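Side-chain contacts in tRNA-splicing endonuclease (Sulfolobus tokodaii, PDB 2CV8), which probably cleaves precursor tRNAs at both splice sites to release the intron, leaving 2',3'-cyclic phosphate and 5'-hydroxyl ends: residues 10-15 with 19-24; 48-53 with 74-79. One frame throughout, in Å; residues are numbered along the deposited sequence.

Contacts 1 and 2 both belong to the N-terminal domain and meet at its mixed sheet, where strands 9-12 and 46-49 are neighbours: the O of L48 lies 2.8 Å from the N of I10, a probable hydrogen bond. Contact 1 is partly buried; it joins strand 9-12 to the helix that follows it and mixes an apolar pair with a backbone bond and an arginine at the more open end. Contact 2 is buried and purely apolar across its segments, setting helix 50-58 against helix 73-83, with its polar chemistry kept to a helix start. The two adjoin through apolar packing: I21 rests its CG2 on CD1 of L48, and I10 its CD1 on L50 and G53.

Contact 1. Residues 10-15 with 19-24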
ATOM      1  N   ILE B  10      14.817  24.742 -12.224  1.00 18.02           N
ATOM      2  CA  ILE B  10      14.560  25.892 -13.080  1.00 22.42           C
ATOM      3  C   ILE B  10      14.392  27.173 -12.279  1.00 24.52           C
ATOM      4  O   ILE B  10      13.528  27.282 -11.412  1.00 30.96           O
ATOM      5  CB  ILE B  10      13.324  25.638 -13.948  1.00 15.77           C
ATOM      6  CG1 ILE B  10      13.654  24.540 -14.959  1.00 12.80           C
ATOM      7  CG2 ILE B  10      12.891  26.905 -14.656  1.00 16.88           C
ATOM      8  CD1 ILE B  10      12.481  24.054 -15.727  1.00  9.54           C
ATOM      9  N   LEU B  11      15.230  28.147 -12.596  1.00 29.21           N
ATOM     10  CA  LEU B  11      15.251  29.428 -11.914  1.00 26.00           C
ATOM     11  C   LEU B  11      14.360  30.481 -12.566  1.00 24.27           C
ATOM     12  O   LEU B  11      14.373  30.648 -13.786  1.00 28.80           O
ATOM     13  CB  LEU B  11      16.700  29.927 -11.882  1.00 39.82           C
ATOM     14  CG  LEU B  11      17.089  31.169 -11.087  1.00 48.60           C
ATOM     15  CD1 LEU B  11      16.970  30.885  -9.593  1.00 49.40           C
ATOM     16  CD2 LEU B  11      18.516  31.552 -11.444  1.00 44.91           C
ATOM     17  N   ILE B  12      13.575  31.181 -11.754  1.00 22.20           N
ATOM     18  CA  ILE B  12      12.723  32.261 -12.255  1.00 29.05           C
ATOM     19  C   ILE B  12      13.302  33.519 -11.606  1.00 34.67           C
ATOM     20  O   ILE B  12      12.992  33.822 -10.447  1.00 18.53           O
ATOM     21  CB  ILE B  12      11.246  32.110 -11.808  1.00 22.89           C
ATOM     22  CG1 ILE B  12      10.645  30.817 -12.369  1.00 23.38           C
ATOM     23  CG2 ILE B  12      10.433  33.327 -12.281  1.00  2.56           C
ATOM     24  CD1 ILE B  12      10.425  30.834 -13.865  1.00 34.27           C
ATOM     25  N   LYS B  13      14.138  34.242 -12.355  1.00 39.12           N
ATOM     26  CA  LYS B  13      14.802  35.449 -11.855  1.00 39.63           C
ATOM     27  C   LYS B  13      13.938  36.701 -11.726  1.00 34.88           C
ATOM     28  O   LYS B  13      14.160  37.512 -10.836  1.00 29.89           O
ATOM     29  CB  LYS B  13      16.032  35.750 -12.717  1.00 56.93           C
ATOM     30  CG  LYS B  13      15.748  35.818 -14.207  1.00 75.68           C
ATOM     31  CD  LYS B  13      17.019  35.612 -15.022  1.00 82.07           C
ATOM     32  CE  LYS B  13      17.600  34.213 -14.792  1.00 89.33           C
ATOM     33  NZ  LYS B  13      18.781  33.908 -15.658  1.00 86.34           N
ATOM     34  N   ASN B  14      12.958  36.863 -12.607  1.00 49.10           N
ATOM     35  CA  ASN B  14      12.073  38.025 -12.550  1.00 48.87           C
ATOM     36  C   ASN B  14      11.014  37.840 -11.460  1.00 39.75           C
ATOM     37  O   ASN B  14      10.252  36.875 -11.494  1.00 50.47           O
ATOM     38  CB  ASN B  14      11.392  38.230 -13.910  1.00 69.80           C
ATOM     39  CG  ASN B  14      10.306  39.287 -13.868  1.00 77.53           C
ATOM     40  OD1 ASN B  14       9.329  39.162 -13.132  1.00 85.34           O
ATOM     41  ND2 ASN B  14      10.469  40.336 -14.665  1.00 96.33           N
ATOM     42  N   ILE B  15      10.951  38.765 -10.504  1.00 31.82           N
ATOM     43  CA  ILE B  15       9.972  38.672  -9.415  1.00 30.77           C
ATOM     44  C   ILE B  15       8.500  38.780  -9.836  1.00 29.73           C
ATOM     45  O   ILE B  15       7.634  38.153  -9.223  1.00 25.14           O
ATOM     46  CB  ILE B  15      10.255  39.716  -8.302  1.00 26.68           C
ATOM     47  CG1 ILE B  15      11.536  39.342  -7.560  1.00 28.80           C
ATOM     48  CG2 ILE B  15       9.098  39.760  -7.313  1.00 17.98           C
ATOM     49  CD1 ILE B  15      11.767  40.151  -6.317  1.00 35.20           C
ATOM     50  N   ARG B  19       6.062  35.821  -8.981  1.00 15.22           N
ATOM     51  CA  ARG B  19       4.781  35.982  -8.293  1.00 23.79           C
ATOM     52  C   ARG B  19       3.577  35.540  -9.119  1.00 24.28           C
ATOM     53  O   ARG B  19       2.574  35.098  -8.561  1.00 21.66           O
ATOM     54  CB  ARG B  19       4.588  37.440  -7.869  1.00 24.76           C
ATOM     55  CG  ARG B  19       5.478  37.864  -6.723  1.00 29.88           C
ATOM     56  CD  ARG B  19       5.306  39.332  -6.405  1.00 24.75           C
ATOM     57  NE  ARG B  19       6.044  39.716  -5.204  1.00 32.87           N
ATOM     58  CZ  ARG B  19       6.104  40.957  -4.734  1.00 32.69           C
ATOM     59  NH1 ARG B  19       5.472  41.935  -5.368  1.00 30.47           N
ATOM     60  NH2 ARG B  19       6.784  41.216  -3.623  1.00 30.60           N
ATOM     61  N   LEU B  20       3.669  35.679 -10.441  1.00 28.11           N
ATOM     62  CA  LEU B  20       2.574  35.281 -11.321  1.00 42.82           C
ATOM     63  C   LEU B  20       2.498  33.760 -11.427  1.00 45.39           C
ATOM     64  O   LEU B  20       1.433  33.165 -11.240  1.00 43.66           O
ATOM     65  CB  LEU B  20       2.756  35.895 -12.711  1.00 47.47           C
ATOM     66  CG  LEU B  20       2.776  37.425 -12.757  1.00 57.02           C
ATOM     67  CD1 LEU B  20       2.877  37.890 -14.198  1.00 46.94           C
ATOM     68  CD2 LEU B  20       1.518  37.982 -12.106  1.00 67.18           C
ATOM     69  N   ILE B  21       3.637  33.139 -11.718  1.00 43.07           N
ATOM     70  CA  ILE B  21       3.720  31.690 -11.834  1.00 37.11           C
ATOM     71  C   ILE B  21       3.261  31.025 -10.531  1.00 42.65           C
ATOM     72  O   ILE B  21       2.652  29.954 -10.540  1.00 50.75           O
ATOM     73  CB  ILE B  21       5.168  31.249 -12.150  1.00 21.71           C
ATOM     74  CG1 ILE B  21       5.610  31.849 -13.494  1.00 26.87           C
ATOM     75  CG2 ILE B  21       5.257  29.730 -12.194  1.00 27.60           C
ATOM     76  CD1 ILE B  21       7.072  31.656 -13.834  1.00 10.25           C
ATOM     77  N   TYR B  22       3.550  31.673  -9.410  1.00 36.91           N
ATOM     78  CA  TYR B  22       3.176  31.140  -8.112  1.00 33.08           C
ATOM     79  C   TYR B  22       1.691  31.349  -7.890  1.00 44.04           C
ATOM     80  O   TYR B  22       1.010  30.486  -7.342  1.00 47.57           O
ATOM     81  CB  TYR B  22       3.966  31.837  -7.007  1.00 29.54           C
ATOM     82  CG  TYR B  22       3.777  31.207  -5.651  1.00 31.90           C
ATOM     83  CD1 TYR B  22       4.363  29.977  -5.342  1.00 28.58           C
ATOM     84  CD2 TYR B  22       2.995  31.827  -4.681  1.00 23.91           C
ATOM     85  CE1 TYR B  22       4.177  29.381  -4.095  1.00 20.79           C
ATOM     86  CE2 TYR B  22       2.797  31.237  -3.432  1.00 23.23           C
ATOM     87  CZ  TYR B  22       3.393  30.018  -3.145  1.00 27.41           C
ATOM     88  OH  TYR B  22       3.207  29.455  -1.903  1.00 24.86           O
ATOM     89  N   LYS B  23       1.188  32.505  -8.307  1.00 58.21           N
ATOM     90  CA  LYS B  23      -0.232  32.793  -8.147  1.00 64.94           C
ATOM     91  C   LYS B  23      -1.058  31.780  -8.932  1.00 64.50           C
ATOM     92  O   LYS B  23      -2.074  31.290  -8.439  1.00 54.42           O
ATOM     93  CB  LYS B  23      -0.558  34.213  -8.626  1.00 86.23           C
ATOM     94  CG  LYS B  23      -0.624  35.245  -7.507  1.00 93.07           C
ATOM     95  CD  LYS B  23      -1.143  36.588  -8.000  1.00 90.68           C
ATOM     96  CE  LYS B  23      -1.408  37.534  -6.838  1.00100.64           C
ATOM     97  NZ  LYS B  23      -0.189  37.808  -6.022  1.00103.96           N
HETATM   98  N   MSE B  24      -0.607  31.471 -10.149  1.00 62.40           N
HETATM   99  CA  MSE B  24      -1.293  30.517 -11.014  1.00 63.20           C
HETATM  100  C   MSE B  24      -1.893  29.351 -10.225  1.00 60.76           C
HETATM  101  O   MSE B  24      -3.065  29.014 -10.392  1.00 64.00           O
HETATM  102  CB  MSE B  24      -0.331  29.968 -12.077  1.00 62.29           C
HETATM  103  CG  MSE B  24       0.089  30.962 -13.154  1.00 74.97           C
HETATM  104 SE   MSE B  24       1.278  30.169 -14.493  1.00 89.75          SE
HETATM  105  CE  MSE B  24       0.089  28.741 -15.047  1.00 86.73           C
TER
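I12 and I21 supply the apolar part of this contact, reaching toward each other tip to tip from strand 9-12 and helix 15-25, with the two CD1 methyls 3.5 Å apart. In I21, CG1 stands anti to the carbonyl carbon (chi1 -61°) and the chain runs on extended, which carries its CD1 across to the strand. Branched, wholly apolar isoleucines suit these buried places: one fits a strand, and both leave no polar atom to satisfy.

The hydrogen bond across the segments belongs to the first turn of the helix. N of R19 donates to O of I15 at 2.8 Å in a bond that is almost straight, 173° at the hydrogen. Just before that turn N14 takes the N-cap position, its OD1 accepting from the backbone N of D17.

The third element is an aliphatic-to-guanidinium contact. I15 and R19 lie side by side and point the same way; CG2 of I15 sits over one face of the guanidinium, 3.7 Å from NE. Face contact leaves the N-H groups directed elsewhere, and NE donates to the backbone O of I42. Cut back to an alanine, position R19 would probably leave the I42 carbonyl without this donor and the CG2 of I15 without its flat cover.

The chemistry thus passes from purely apolar beside the sheet to mixed apolar and polar in the first turn of the helix, where an arginine can pack by its face while its NE bonds to a backbone carbonyl.

Contact 2. Residues 48-53 with 74-79; sequences LSLIEG and ERLYQI
L50 carries the whole side-chain contact with 74-79, but the chain first has to turn from strand to helix in front of it. L48, still in strand 46-49, is followed by S49 at the N-cap, and S49 and E52 form a capping box: N of E52 donates to OG of S49, while N of S49 donates to OE1 of E52, both weak at 3.4 Å. A short hydroxyl and a longer carboxylate suit these two positions: the serine reaches forward and the glutamate back, each to an N-H at the helix start that lacks a helical acceptor.

L50 then opens helix 50-58. Its CG lies anti to the carbonyl carbon (chi1 -85°), which swings the forked end out toward 74-79, where it serves two partners. CD2 meets CD2 of L76 at 3.8 Å, the side chains crossing obliquely; CD1 meets CG2 of I79 at 4.1 Å, here at about a right angle. Leucine fits because its two methyls can divide between residues one helical turn apart. G53, one turn further on, has no side chain to place between the helices, and its N bonds to O of S49.

Around this apolar meeting, L5 of strand 2-6 touches both L50 and I79, and L76 extends along helix 50-58 to V54 and V57. The contact thus joins helices 50-58 and 73-83 beside strand 2-6, while I51 turns to helix 87-99.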
ATOM      1  N   LEU B  48      11.579  26.411  -9.471  1.00 22.01           N
ATOM      2  CA  LEU B  48      10.724  25.327  -9.933  1.00 20.59           C
ATOM      3  C   LEU B  48      11.527  24.067 -10.167  1.00 17.69           C
ATOM      4  O   LEU B  48      12.655  24.120 -10.639  1.00 17.06           O
ATOM      5  CB  LEU B  48      10.031  25.705 -11.246  1.00 25.44           C
ATOM      6  CG  LEU B  48       8.967  26.808 -11.273  1.00 30.92           C
ATOM      7  CD1 LEU B  48       8.487  26.995 -12.720  1.00 17.32           C
ATOM      8  CD2 LEU B  48       7.793  26.444 -10.344  1.00 13.71           C
ATOM      9  N   SER B  49      10.932  22.928  -9.841  1.00 20.82           N
ATOM     10  CA  SER B  49      11.578  21.644 -10.047  1.00 15.51           C
ATOM     11  C   SER B  49      11.323  21.253 -11.496  1.00 22.51           C
ATOM     12  O   SER B  49      10.404  21.787 -12.129  1.00 21.47           O
ATOM     13  CB  SER B  49      10.970  20.599  -9.120  1.00  6.01           C
ATOM     14  OG  SER B  49       9.594  20.402  -9.390  1.00 22.28           O
ATOM     15  N   LEU B  50      12.131  20.341 -12.033  1.00 25.24           N
ATOM     16  CA  LEU B  50      11.930  19.916 -13.411  1.00 25.64           C
ATOM     17  C   LEU B  50      10.507  19.417 -13.638  1.00 26.51           C
ATOM     18  O   LEU B  50       9.905  19.703 -14.673  1.00 24.03           O
ATOM     19  CB  LEU B  50      12.937  18.833 -13.793  1.00 31.99           C
ATOM     20  CG  LEU B  50      14.271  19.407 -14.270  1.00 49.01           C
ATOM     21  CD1 LEU B  50      15.314  18.306 -14.402  1.00 41.20           C
ATOM     22  CD2 LEU B  50      14.046  20.124 -15.598  1.00 42.50           C
ATOM     23  N   ILE B  51       9.962  18.686 -12.668  1.00 29.22           N
ATOM     24  CA  ILE B  51       8.601  18.175 -12.793  1.00 22.41           C
ATOM     25  C   ILE B  51       7.615  19.329 -13.002  1.00 21.13           C
ATOM     26  O   ILE B  51       6.750  19.258 -13.870  1.00 18.94           O
ATOM     27  CB  ILE B  51       8.210  17.345 -11.554  1.00 20.58           C
ATOM     28  CG1 ILE B  51       8.972  16.024 -11.572  1.00 14.90           C
ATOM     29  CG2 ILE B  51       6.731  17.047 -11.549  1.00  3.61           C
ATOM     30  CD1 ILE B  51       8.675  15.143 -10.386  1.00 26.17           C
ATOM     31  N   GLU B  52       7.751  20.389 -12.213  1.00 17.26           N
ATOM     32  CA  GLU B  52       6.881  21.550 -12.345  1.00 12.52           C
ATOM     33  C   GLU B  52       7.147  22.289 -13.665  1.00 21.30           C
ATOM     34  O   GLU B  52       6.219  22.645 -14.401  1.00 12.49           O
ATOM     35  CB  GLU B  52       7.109  22.519 -11.189  1.00 26.96           C
ATOM     36  CG  GLU B  52       6.702  21.982  -9.850  1.00 27.21           C
ATOM     37  CD  GLU B  52       6.794  23.028  -8.770  1.00 38.56           C
ATOM     38  OE1 GLU B  52       7.914  23.508  -8.503  1.00 12.24           O
ATOM     39  OE2 GLU B  52       5.746  23.377  -8.191  1.00 42.13           O
ATOM     40  N   GLY B  53       8.424  22.530 -13.951  1.00 33.11           N
ATOM     41  CA  GLY B  53       8.784  23.225 -15.171  1.00 31.42           C
ATOM     42  C   GLY B  53       8.304  22.530 -16.435  1.00 33.90           C
ATOM     43  O   GLY B  53       7.775  23.171 -17.348  1.00 32.88           O
ATOM     44  N   GLU B  74       9.954  18.102 -25.244  1.00 47.03           N
ATOM     45  CA  GLU B  74      10.663  16.861 -25.535  1.00 44.91           C
ATOM     46  C   GLU B  74      12.042  16.856 -24.893  1.00 43.55           C
ATOM     47  O   GLU B  74      12.448  15.865 -24.291  1.00 49.72           O
ATOM     48  CB  GLU B  74      10.812  16.668 -27.048  1.00 93.43           C
ATOM     49  CG  GLU B  74       9.505  16.462 -27.818  1.00111.01           C
ATOM     50  CD  GLU B  74       8.587  17.677 -27.791  1.00116.59           C
ATOM     51  OE1 GLU B  74       7.990  17.955 -26.733  1.00118.37           O
ATOM     52  OE2 GLU B  74       8.462  18.359 -28.829  1.00120.01           O
ATOM     53  N   ARG B  75      12.764  17.962 -25.024  1.00 41.77           N
ATOM     54  CA  ARG B  75      14.106  18.056 -24.454  1.00 46.44           C
ATOM     55  C   ARG B  75      14.096  18.132 -22.934  1.00 41.23           C
ATOM     56  O   ARG B  75      14.889  17.464 -22.268  1.00 38.61           O
ATOM     57  CB  ARG B  75      14.850  19.263 -25.042  1.00 46.78           C
ATOM     58  CG  ARG B  75      15.648  18.940 -26.305  1.00 62.64           C
ATOM     59  CD  ARG B  75      16.979  18.282 -25.958  1.00 66.29           C
ATOM     60  NE  ARG B  75      17.880  19.230 -25.306  1.00 70.35           N
ATOM     61  CZ  ARG B  75      19.009  18.896 -24.689  1.00 74.84           C
ATOM     62  NH1 ARG B  75      19.391  17.627 -24.632  1.00 75.89           N
ATOM     63  NH2 ARG B  75      19.756  19.833 -24.124  1.00 70.07           N
ATOM     64  N   LEU B  76      13.202  18.948 -22.388  1.00 45.58           N
ATOM     65  CA  LEU B  76      13.107  19.088 -20.947  1.00 37.99           C
ATOM     66  C   LEU B  76      12.719  17.767 -20.322  1.00 35.10           C
ATOM     67  O   LEU B  76      13.313  17.347 -19.335  1.00 38.36           O
ATOM     68  CB  LEU B  76      12.088  20.158 -20.575  1.00 33.12           C
ATOM     69  CG  LEU B  76      12.702  21.532 -20.344  1.00 42.95           C
ATOM     70  CD1 LEU B  76      11.608  22.569 -20.165  1.00 52.99           C
ATOM     71  CD2 LEU B  76      13.596  21.464 -19.114  1.00 50.64           C
ATOM     72  N   TYR B  77      11.716  17.111 -20.895  1.00 26.61           N
ATOM     73  CA  TYR B  77      11.283  15.823 -20.370  1.00 33.04           C
ATOM     74  C   TYR B  77      12.489  14.884 -20.332  1.00 34.27           C
ATOM     75  O   TYR B  77      12.776  14.256 -19.313  1.00 25.26           O
ATOM     76  CB  TYR B  77      10.196  15.210 -21.254  1.00 27.28           C
ATOM     77  CG  TYR B  77       9.556  13.980 -20.652  1.00 39.48           C
ATOM     78  CD1 TYR B  77       8.461  14.085 -19.797  1.00 33.56           C
ATOM     79  CD2 TYR B  77      10.062  12.709 -20.918  1.00 35.21           C
ATOM     80  CE1 TYR B  77       7.890  12.955 -19.223  1.00 33.66           C
ATOM     81  CE2 TYR B  77       9.501  11.573 -20.347  1.00 30.09           C
ATOM     82  CZ  TYR B  77       8.416  11.700 -19.500  1.00 32.19           C
ATOM     83  OH  TYR B  77       7.873  10.574 -18.917  1.00 37.95           O
ATOM     84  N   GLN B  78      13.199  14.797 -21.449  1.00 50.06           N
ATOM     85  CA  GLN B  78      14.364  13.936 -21.521  1.00 50.27           C
ATOM     86  C   GLN B  78      15.381  14.278 -20.438  1.00 49.85           C
ATOM     87  O   GLN B  78      15.992  13.381 -19.851  1.00 55.27           O
ATOM     88  CB  GLN B  78      15.020  14.028 -22.898  1.00 43.83           C
ATOM     89  CG  GLN B  78      16.271  13.170 -23.005  1.00 67.35           C
ATOM     90  CD  GLN B  78      16.019  11.705 -22.665  1.00 65.03           C
ATOM     91  OE1 GLN B  78      16.881  11.034 -22.094  1.00 69.89           O
ATOM     92  NE2 GLN B  78      14.842  11.203 -23.025  1.00 54.35           N
ATOM     93  N   ILE B  79      15.565  15.567 -20.171  1.00 33.69           N
ATOM     94  CA  ILE B  79      16.511  15.983 -19.137  1.00 30.38           C
ATOM     95  C   ILE B  79      16.031  15.483 -17.785  1.00 30.90           C
ATOM     96  O   ILE B  79      16.834  15.046 -16.960  1.00 26.90           O
ATOM     97  CB  ILE B  79      16.658  17.512 -19.071  1.00 33.62           C
ATOM     98  CG1 ILE B  79      17.309  18.018 -20.355  1.00 29.18           C
ATOM     99  CG2 ILE B  79      17.498  17.909 -17.866  1.00 33.63           C
ATOM    100  CD1 ILE B  79      17.444  19.513 -20.405  1.00 23.20           C
TER